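PDB 5UID: aminotransferase TlmJ from Streptoalloteichus hindustanus, which probably catalyses amino-group transfer with pyridoxal 5'-phosphate as cofactor, in the manner of a DegT/DnrJ/EryC1 aminotransferase. Local coordinates for residues Ile7-Pro12 against Tyr325-Tyr330; Asp107-Asn112 against Trp304-Ala309; Pro124-Val129 against Arg151-Val156. All blocks are in the same frame, centred on the assembly; numbering follows the deposited sequence.

Contact 1 (Ile7-Pro12 against Tyr325-Tyr330); sequences INVFQP and YTTFRY. With SO4 (sulfate ion), chain E.
V9 and Y325 carry a loop-to-loop contact in which the N-terminal arm leading into helix 16-28 lies against the loop after helix 309-321, probably part of the small domain of this fold-type I enzyme. One backbone bond ties the two together, from Y325 N to I7 O (2.9 Å). V9 packs beside it. Its CG2 comes in at the edge of the Y325 ring, 3.4 Å from Y325 CD2 in one of two conformers of that tyrosine, while CG1, set anti to the backbone N (chi1 -179°), sits over the centre of the F10 ring and also meets T327 CG2 at 4.1 Å. F10 in turn puts CE2 over one face of the R329 guanidinium, 4.0 Å from R329 NH1, the two planes turned 50° apart. A sulfate, probably from the crystallisation liquor, is held by T327 OG1 and R329. R329 gives it a nearly straight bond from NH1 to O3 (2.9 Å, 168°) and another from NH2 to O2 (2.8 Å); NH2 also reaches F328 O, which should limit how the guanidinium can turn. An alanine at R329 would probably leave O2 and O3 of the sulfate without these charged donors and open a gap beside F10 CE2. Around the contact, I7 packs on helix 366-383, and T326 lies against both helix 309-321 and strand 355-358.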
loop_
_atom_site.group_PDB
_atom_site.type_symbol
_atom_site.label_atom_id
_atom_site.label_comp_id
_atom_site.label_asym_id
_atom_site.label_seq_id
_atom_site.Cartn_x
_atom_site.Cartn_y
_atom_site.Cartn_z
ATOM N N ILE A 7 -12.188 26.714 -0.714
ATOM C CA ILE A 7 -10.752 26.817 -0.477
ATOM C C ILE A 7 -10.352 25.716 0.496
ATOM O O ILE A 7 -10.787 25.713 1.651
ATOM C CB ILE A 7 -10.380 28.202 0.072
ATOM C CG1 ILE A 7 -10.708 29.287 -0.958
ATOM C CG2 ILE A 7 -8.911 28.245 0.459
ATOM C CD1 ILE A 7 -10.410 30.690 -0.485
ATOM N N ASN A 8 -9.517 24.787 0.036
ATOM C CA ASN A 8 -9.174 23.602 0.809
ATOM C C ASN A 8 -8.005 23.866 1.754
ATOM O O ASN A 8 -7.187 24.763 1.537
ATOM C CB ASN A 8 -8.829 22.434 -0.118
ATOM C CG ASN A 8 -9.921 22.151 -1.134
ATOM O OD1 ASN A 8 -10.977 21.613 -0.797
ATOM N ND2 ASN A 8 -9.667 22.509 -2.388
ATOM N N VAL A 9 -7.930 23.052 2.811
ATOM C CA VAL A 9 -6.832 23.150 3.770
ATOM C C VAL A 9 -5.563 22.529 3.202
ATOM O O VAL A 9 -4.464 23.069 3.371
ATOM C CB VAL A 9 -7.229 22.493 5.105
ATOM C CG1 VAL A 9 -6.096 22.608 6.114
ATOM C CG2 VAL A 9 -8.482 23.125 5.650
ATOM N N PHE A 10 -5.692 21.385 2.536
ATOM C CA PHE A 10 -4.581 20.706 1.889
ATOM C C PHE A 10 -4.877 20.582 0.402
ATOM O O PHE A 10 -6.024 20.347 0.010
ATOM C CB PHE A 10 -4.351 19.311 2.485
ATOM C CG PHE A 10 -4.459 19.263 3.981
ATOM C CD1 PHE A 10 -3.450 19.774 4.777
ATOM C CD2 PHE A 10 -5.568 18.701 4.592
ATOM C CE1 PHE A 10 -3.544 19.730 6.151
ATOM C CE2 PHE A 10 -5.669 18.652 5.972
ATOM C CZ PHE A 10 -4.655 19.168 6.752
ATOM N N GLN A 11 -3.845 20.743 -0.422
ATOM C CA GLN A 11 -4.017 20.564 -1.857
ATOM C C GLN A 11 -2.668 20.348 -2.531
ATOM O O GLN A 11 -1.741 21.140 -2.331
ATOM C CB GLN A 11 -4.734 21.765 -2.474
ATOM C CG GLN A 11 -5.077 21.575 -3.938
ATOM C CD GLN A 11 -6.012 22.644 -4.456
ATOM O OE1 GLN A 11 -6.857 23.156 -3.720
ATOM N NE2 GLN A 11 -5.865 22.992 -5.728
ATOM N N PRO A 12 -2.518 19.289 -3.319
ATOM C CA PRO A 12 -1.269 19.082 -4.058
ATOM C C PRO A 12 -1.263 19.837 -5.379
ATOM O O PRO A 12 -2.297 20.285 -5.881
ATOM C CB PRO A 12 -1.256 17.568 -4.292
ATOM C CG PRO A 12 -2.701 17.210 -4.394
ATOM C CD PRO A 12 -3.452 18.156 -3.477
ATOM N N TYR A 325 -12.591 26.179 3.903
ATOM C CA TYR A 325 -12.523 24.952 4.679
ATOM C C TYR A 325 -11.456 25.069 5.761
ATOM O O TYR A 325 -10.378 25.628 5.536
ATOM C CB TYR A 325 -12.232 23.758 3.773
ATOM C CG TYR A 325 -12.517 22.428 4.425
ATOM C CD1 TYR A 325 -13.817 21.962 4.551
ATOM C CD2 TYR A 325 -11.487 21.646 4.923
ATOM C CE1 TYR A 325 -14.084 20.743 5.149
ATOM C CE2 TYR A 325 -11.740 20.430 5.524
ATOM C CZ TYR A 325 -13.037 19.981 5.635
ATOM O OH TYR A 325 -13.287 18.768 6.233
ATOM N N THR A 326 -11.778 24.561 6.948
ATOM C CA THR A 326 -10.844 24.491 8.066
ATOM C C THR A 326 -11.004 23.131 8.726
ATOM O O THR A 326 -12.004 22.439 8.522
ATOM C CB THR A 326 -11.058 25.593 9.119
ATOM O OG1 THR A 326 -12.404 25.551 9.606
ATOM C CG2 THR A 326 -10.748 26.970 8.553
ATOM N N THR A 327 -10.011 22.752 9.526
ATOM C CA THR A 327 -10.050 21.484 10.243
ATOM C C THR A 327 -9.072 21.558 11.407
ATOM O O THR A 327 -8.398 22.570 11.615
ATOM C CB THR A 327 -9.717 20.305 9.321
ATOM O OG1 THR A 327 -9.921 19.074 10.028
ATOM C CG2 THR A 327 -8.267 20.377 8.858
ATOM N N PHE A 328 -9.003 20.471 12.174
ATOM C CA PHE A 328 -8.027 20.341 13.246
ATOM C C PHE A 328 -7.257 19.040 13.089
ATOM O O PHE A 328 -7.853 17.982 12.862
ATOM C CB PHE A 328 -8.685 20.384 14.629
ATOM C CG PHE A 328 -7.740 20.044 15.749
ATOM C CD1 PHE A 328 -6.808 20.968 16.190
ATOM C CD2 PHE A 328 -7.774 18.792 16.348
ATOM C CE1 PHE A 328 -5.931 20.657 17.215
ATOM C CE2 PHE A 328 -6.900 18.474 17.370
ATOM C CZ PHE A 328 -5.977 19.407 17.805
ATOM N N ARG A 329 -5.935 19.131 13.204
ATOM C CA ARG A 329 -5.043 17.988 13.320
ATOM C C ARG A 329 -4.119 18.240 14.501
ATOM O O ARG A 329 -3.721 19.384 14.740
ATOM C CB ARG A 329 -4.209 17.787 12.045
ATOM C CG ARG A 329 -5.011 17.555 10.777
ATOM C CD ARG A 329 -5.631 16.170 10.755
ATOM N NE ARG A 329 -6.205 15.865 9.448
ATOM C CZ ARG A 329 -7.444 16.179 9.090
ATOM N NH1 ARG A 329 -7.886 15.866 7.879
ATOM N NH2 ARG A 329 -8.241 16.807 9.944
ATOM N N TYR A 330 -3.798 17.193 15.258
ATOM C CA TYR A 330 -4.372 15.861 15.106
ATOM C C TYR A 330 -5.230 15.578 16.326
ATOM O O TYR A 330 -4.846 15.929 17.443
ATOM C CB TYR A 330 -3.274 14.800 14.959
ATOM C CG TYR A 330 -2.380 15.009 13.758
ATOM C CD1 TYR A 330 -1.284 15.859 13.824
ATOM C CD2 TYR A 330 -2.638 14.361 12.557
ATOM C CE1 TYR A 330 -0.468 16.061 12.726
ATOM C CE2 TYR A 330 -1.826 14.556 11.451
ATOM C CZ TYR A 330 -0.744 15.407 11.541
ATOM O OH TYR A 330 0.063 15.602 10.443
HETATM S S SO4 E . -11.470 16.547 7.972
HETATM O O1 SO4 E . -11.684 17.989 8.041
HETATM O O2 SO4 E . -10.863 16.081 9.216
HETATM O O3 SO4 E . -10.584 16.244 6.851
HETATM O O4 SO4 E . -12.753 15.879 7.777
#

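Contact 2 (Asp107-Asn112 against Trp304-Ala309). With SO4 (sulfate ion), chain F.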
loop_
_atom_site.group_PDB
_atom_site.type_symbol
_atom_site.label_atom_id
_atom_site.label_comp_id
_atom_site.label_asym_id
_atom_site.label_seq_id
_atom_site.Cartn_x
_atom_site.Cartn_y
_atom_site.Cartn_z
ATOM N N ASP A 107 3.012 20.940 24.267
ATOM C CA ASP A 107 2.911 22.385 24.436
ATOM C C ASP A 107 1.690 22.877 23.670
ATOM O O ASP A 107 1.622 22.683 22.449
ATOM C CB ASP A 107 4.192 23.049 23.921
ATOM C CG ASP A 107 4.252 24.541 24.203
ATOM O OD1 ASP A 107 3.197 25.209 24.256
ATOM O OD2 ASP A 107 5.378 25.055 24.360
ATOM N N PRO A 108 0.709 23.504 24.326
ATOM C CA PRO A 108 -0.498 23.924 23.594
ATOM C C PRO A 108 -0.238 24.993 22.545
ATOM O O PRO A 108 -1.004 25.099 21.579
ATOM C CB PRO A 108 -1.422 24.435 24.709
ATOM C CG PRO A 108 -0.506 24.818 25.819
ATOM C CD PRO A 108 0.643 23.850 25.757
ATOM N N ALA A 109 0.816 25.795 22.708
ATOM C CA ALA A 109 1.117 26.829 21.722
ATOM C C ALA A 109 1.626 26.234 20.415
ATOM O O ALA A 109 1.347 26.776 19.340
ATOM C CB ALA A 109 2.139 27.817 22.285
ATOM N N THR A 110 2.364 25.127 20.483
ATOM C CA THR A 110 2.972 24.527 19.307
ATOM C C THR A 110 2.405 23.159 18.957
ATOM O O THR A 110 2.682 22.660 17.861
ATOM C CB THR A 110 4.490 24.395 19.501
ATOM O OG1 THR A 110 4.753 23.493 20.583
ATOM C CG2 THR A 110 5.110 25.747 19.810
ATOM N N LEU A 111 1.636 22.541 19.855
ATOM C CA LEU A 111 1.106 21.187 19.689
ATOM C C LEU A 111 2.215 20.148 19.512
ATOM O O LEU A 111 1.976 19.062 18.973
ATOM C CB LEU A 111 0.105 21.111 18.526
ATOM C CG LEU A 111 -1.231 21.832 18.755
ATOM C CD1 LEU A 111 -1.133 23.327 18.476
ATOM C CD2 LEU A 111 -2.351 21.201 17.933
ATOM N N ASN A 112 3.431 20.466 19.964
ATOM C CA ASN A 112 4.562 19.556 20.007
ATOM C C ASN A 112 4.916 19.228 21.453
ATOM O O ASN A 112 4.733 20.060 22.348
ATOM C CB ASN A 112 5.800 20.147 19.319
ATOM C CG ASN A 112 5.889 19.781 17.848
ATOM O OD1 ASN A 112 5.387 18.739 17.421
ATOM N ND2 ASN A 112 6.540 20.634 17.066
ATOM N N TRP A 304 -1.733 27.023 11.995
ATOM C CA TRP A 304 -2.709 26.847 13.062
ATOM C C TRP A 304 -2.854 28.142 13.851
ATOM O O TRP A 304 -1.857 28.759 14.239
ATOM C CB TRP A 304 -2.304 25.697 13.987
ATOM C CG TRP A 304 -1.031 25.924 14.760
ATOM C CD1 TRP A 304 -0.924 26.296 16.069
ATOM C CD2 TRP A 304 0.311 25.784 14.273
ATOM N NE1 TRP A 304 0.399 26.395 16.427
ATOM C CE2 TRP A 304 1.178 26.087 15.343
ATOM C CE3 TRP A 304 0.864 25.430 13.036
ATOM C CZ2 TRP A 304 2.566 26.050 15.214
ATOM C CZ3 TRP A 304 2.242 25.396 12.910
ATOM C CH2 TRP A 304 3.078 25.703 13.993
ATOM N N VAL A 305 -4.095 28.552 14.074
ATOM C CA VAL A 305 -4.402 29.710 14.897
ATOM C C VAL A 305 -5.153 29.229 16.129
ATOM O O VAL A 305 -5.867 28.220 16.092
ATOM C CB VAL A 305 -5.223 30.765 14.128
ATOM C CG1 VAL A 305 -4.374 31.409 13.042
ATOM C CG2 VAL A 305 -6.470 30.132 13.530
ATOM N N ARG A 306 -4.982 29.957 17.228
ATOM C CA ARG A 306 -5.582 29.601 18.505
ATOM C C ARG A 306 -6.582 30.666 18.932
ATOM O O ARG A 306 -6.342 31.865 18.762
ATOM C CB ARG A 306 -4.509 29.428 19.582
ATOM C CG ARG A 306 -3.657 28.180 19.415
ATOM C CD ARG A 306 -2.388 28.286 20.243
ATOM N NE ARG A 306 -1.422 29.185 19.618
ATOM C CZ ARG A 306 -0.545 29.927 20.286
ATOM N NH1 ARG A 306 -0.517 29.895 21.613
ATOM N NH2 ARG A 306 0.296 30.712 19.628
HETATM N N MSE A 307 -7.701 30.218 19.490
HETATM C CA MSE A 307 -8.745 31.119 19.956
HETATM C C MSE A 307 -9.505 30.481 21.115
HETATM O O MSE A 307 -9.232 29.339 21.483
HETATM C CB MSE A 307 -9.692 31.476 18.810
HETATM C CG MSE A 307 -10.462 30.294 18.245
HETATM SE SE MSE A 307 -11.123 30.614 16.434
HETATM C CE MSE A 307 -9.509 30.179 15.439
ATOM N N ASP A 308 -10.446 31.218 21.701
ATOM C CA ASP A 308 -11.216 30.676 22.813
ATOM C C ASP A 308 -12.066 29.500 22.347
ATOM O O ASP A 308 -12.633 29.517 21.251
ATOM C CB ASP A 308 -12.102 31.760 23.428
ATOM C CG ASP A 308 -12.752 31.312 24.724
ATOM O OD1 ASP A 308 -12.042 31.229 25.748
ATOM O OD2 ASP A 308 -13.970 31.041 24.719
ATOM N N ALA A 309 -12.151 28.470 23.195
ATOM C CA ALA A 309 -12.833 27.239 22.808
ATOM C C ALA A 309 -14.309 27.472 22.509
ATOM O O ALA A 309 -14.903 26.735 21.715
ATOM C CB ALA A 309 -12.675 26.185 23.904
HETATM S S SO4 F . 2.277 32.230 22.374
HETATM O O1 SO4 F . 2.835 33.416 23.017
HETATM O O2 SO4 F . 2.782 31.034 23.042
HETATM O O3 SO4 F . 0.821 32.267 22.472
HETATM O O4 SO4 F . 2.674 32.206 20.968
#
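W304, A109 and R306 meet where the loop after strand 100-104, at the edge of the large sheet, turns past strand 303-306 of the two-stranded sheet. W304 is the first of its segment to touch the loop. Its CG lies between backbone N and carbonyl carbon (chi1 65°), and chi2 of 101° then turns the indole so that NE1 gives a nearly straight bond to A109 O (3.1 Å, 168°), with the oxygen close to the ring plane. L111 and the indole lie alongside each other, pointing opposite ways, L111 CD1 3.8 Å from W304 CD1, while Y134 and Y137 meet the indole edge-to-face. Two residues on, R306 brings its guanidinium over A109. A109 CB lies over one face, 3.4 Å from R306 NH1, and P108 O is 3.7 Å from R306 CD. At its edge the guanidinium holds a sulfate, probably from the crystallisation liquor, through NH1 to O3 (2.9 Å) and NH2 to O4 (3.1 Å); NH2 also bonds C288 O. On the opposing loop, D107 OD1 accepts from A109 N in an Asx turn. The chemistry centres on A109 O: bonded to the indole N-H and lying 3.6 Å above the guanidinium plane, this carbonyl is likely to be polarised by the nearby positive charge.

Contact 3 (Pro124-Val129 against Arg151-Val156)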
loop_
_atom_site.group_PDB
_atom_site.type_symbol
_atom_site.label_atom_id
_atom_site.label_comp_id
_atom_site.label_asym_id
_atom_site.label_seq_id
_atom_site.Cartn_x
_atom_site.Cartn_y
_atom_site.Cartn_z
ATOM N N PRO A 124 10.136 1.509 32.681
ATOM C CA PRO A 124 10.860 0.252 32.428
ATOM C C PRO A 124 10.424 -0.460 31.161
ATOM O O PRO A 124 11.234 -1.170 30.551
ATOM C CB PRO A 124 10.551 -0.587 33.676
ATOM C CG PRO A 124 10.165 0.405 34.726
ATOM C CD PRO A 124 9.473 1.515 33.997
ATOM N N ARG A 125 9.170 -0.299 30.744
ATOM C CA ARG A 125 8.644 -1.012 29.589
ATOM C C ARG A 125 8.830 -0.258 28.279
ATOM O O ARG A 125 8.521 -0.812 27.219
ATOM C CB ARG A 125 7.154 -1.312 29.790
ATOM C CG ARG A 125 6.841 -2.097 31.053
ATOM C CD ARG A 125 5.342 -2.298 31.225
ATOM N NE ARG A 125 5.029 -3.076 32.421
ATOM C CZ ARG A 125 4.950 -4.403 32.449
ATOM N NH1 ARG A 125 5.161 -5.103 31.343
ATOM N NH2 ARG A 125 4.660 -5.030 33.582
ATOM N N THR A 126 9.323 0.976 28.324
ATOM C CA THR A 126 9.409 1.805 27.125
ATOM C C THR A 126 10.421 1.218 26.148
ATOM O O THR A 126 11.606 1.092 26.471
ATOM C CB THR A 126 9.795 3.235 27.495
ATOM O OG1 THR A 126 8.919 3.722 28.518
ATOM C CG2 THR A 126 9.691 4.143 26.273
ATOM N N LYS A 127 9.956 0.866 24.948
ATOM C CA LYS A 127 10.818 0.301 23.921
ATOM C C LYS A 127 11.036 1.225 22.733
ATOM O O LYS A 127 11.897 0.933 21.896
ATOM C CB LYS A 127 10.247 -1.034 23.421
ATOM C CG LYS A 127 10.168 -2.109 24.493
ATOM C CD LYS A 127 11.535 -2.425 25.075
ATOM C CE LYS A 127 11.439 -3.527 26.122
ATOM N NZ LYS A 127 12.776 -3.905 26.658
ATOM N N ALA A 128 10.291 2.322 22.634
ATOM C CA ALA A 128 10.464 3.265 21.538
ATOM C C ALA A 128 9.744 4.558 21.885
ATOM O O ALA A 128 8.868 4.591 22.755
ATOM C CB ALA A 128 9.941 2.702 20.212
ATOM N N VAL A 129 10.133 5.625 21.196
ATOM C CA VAL A 129 9.460 6.914 21.274
ATOM C C VAL A 129 9.172 7.370 19.851
ATOM O O VAL A 129 10.058 7.326 18.990
ATOM C CB VAL A 129 10.305 7.962 22.023
ATOM C CG1 VAL A 129 9.643 9.332 21.951
ATOM C CG2 VAL A 129 10.508 7.546 23.472
ATOM N N ARG A 151 18.655 7.522 27.503
ATOM C CA ARG A 151 17.860 6.428 28.048
ATOM C C ARG A 151 18.007 5.131 27.260
ATOM O O ARG A 151 17.468 4.104 27.688
ATOM C CB ARG A 151 16.381 6.829 28.101
ATOM C CG ARG A 151 16.089 8.031 28.982
ATOM C CD ARG A 151 16.407 7.745 30.442
ATOM N NE ARG A 151 16.005 8.854 31.304
ATOM C CZ ARG A 151 14.803 8.967 31.859
ATOM N NH1 ARG A 151 13.883 8.035 31.646
ATOM N NH2 ARG A 151 14.518 10.009 32.628
ATOM N N GLY A 152 18.720 5.146 26.135
ATOM C CA GLY A 152 18.840 3.955 25.318
ATOM C C GLY A 152 17.565 3.537 24.624
ATOM O O GLY A 152 17.406 2.360 24.294
ATOM N N VAL A 153 16.655 4.469 24.385
ATOM C CA VAL A 153 15.354 4.180 23.789
ATOM C C VAL A 153 15.392 4.600 22.321
ATOM O O VAL A 153 15.765 5.744 22.031
ATOM C CB VAL A 153 14.221 4.906 24.534
ATOM C CG1 VAL A 153 12.908 4.753 23.789
ATOM C CG2 VAL A 153 14.100 4.367 25.958
ATOM N N PRO A 154 15.034 3.721 21.388
ATOM C CA PRO A 154 14.999 4.123 19.977
ATOM C C PRO A 154 13.958 5.207 19.735
ATOM O O PRO A 154 12.856 5.174 20.287
ATOM C CB PRO A 154 14.640 2.823 19.245
ATOM C CG PRO A 154 15.020 1.731 20.192
ATOM C CD PRO A 154 14.770 2.284 21.562
ATOM N N LEU A 155 14.321 6.176 18.899
ATOM C CA LEU A 155 13.452 7.296 18.563
ATOM C C LEU A 155 13.020 7.177 17.108
ATOM O O LEU A 155 13.865 7.092 16.210
ATOM C CB LEU A 155 14.160 8.629 18.800
ATOM C CG LEU A 155 13.374 9.861 18.357
ATOM C CD1 LEU A 155 12.080 9.978 19.143
ATOM C CD2 LEU A 155 14.218 11.119 18.507
ATOM N N VAL A 156 11.709 7.176 16.880
ATOM C CA VAL A 156 11.130 7.133 15.544
ATOM C C VAL A 156 10.516 8.494 15.250
ATOM O O VAL A 156 9.727 9.012 16.048
ATOM C CB VAL A 156 10.080 6.016 15.417
ATOM C CG1 VAL A 156 9.495 5.996 14.012
ATOM C CG2 VAL A 156 10.696 4.666 15.759
#
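V129 sits squarely beside L155, and the tight part of this contact is the parallel strand pairing around them. V129 N bonds P154 O at 2.9 Å, and V129 O takes V156 N at 2.7 Å in an almost perfectly straight bond (178°). The same two oxygens also draw in carbon-bound hydrogens: A128 CA approaches P154 O, and L155 CA approaches V129 O. In L155, chi2 (62°) turns CD1 toward the neighbouring strand, 3.8 Å from V129 CG1. V153 extends the packing on the side of T126. Its CG1 is 3.6 Å from A128 CA and 3.7 Å from V129 CG2, the two valine side chains crossing at about a right angle, and T126 CG2 touches the same methyl more distantly.

These are the first and last elements of a beta-alpha-beta crossover: strand 126-132 leads through helix 141-151 and back into strand 155-158, next to it in the seven-stranded mixed sheet of the large domain of a fold-type I pyridoxal phosphate enzyme. V129 and L155 face the connecting helix, where both meet C148. A128, P154 and V156 turn to helix 61-72 and share L72.

Toward the beginning of the strands the pairing with 151-156 gives out, although K127 stays bonded through its backbone to E79. K127 breaks from the extended backbone (psi -10°), and its carbonyl oxygen meets a carbon, P154 CD, at 3.2 Å; that carbon occupies the place where an N-H would be, and a proline nitrogen has none to give. The K127 side chain starts off away from the other segment; it is exposed to solvent and packs on D78. T126 OG1 turns back to G123 N.

Contacts 1 and 2 adjoin, their centres about 16 Å apart: F328 CE1 of contact 1 packs on L111 CD2 of contact 2 at 3.7 Å. Y134 bridges them as well, its OH bonded to R329 O and its backbone N to N112 OD1. Contact 1 leads to the active site, since Y330 OH hydrogen-bonds O3 of the pyridoxal phosphate carried by the lysine at position 187. Contact 3 stands apart in the large-domain sheet, its centre about 33 Å from that of contact 1 and about 27 Å from that of contact 2. In sequence the three enclose one another, contact 1 outermost and contact 3 innermost.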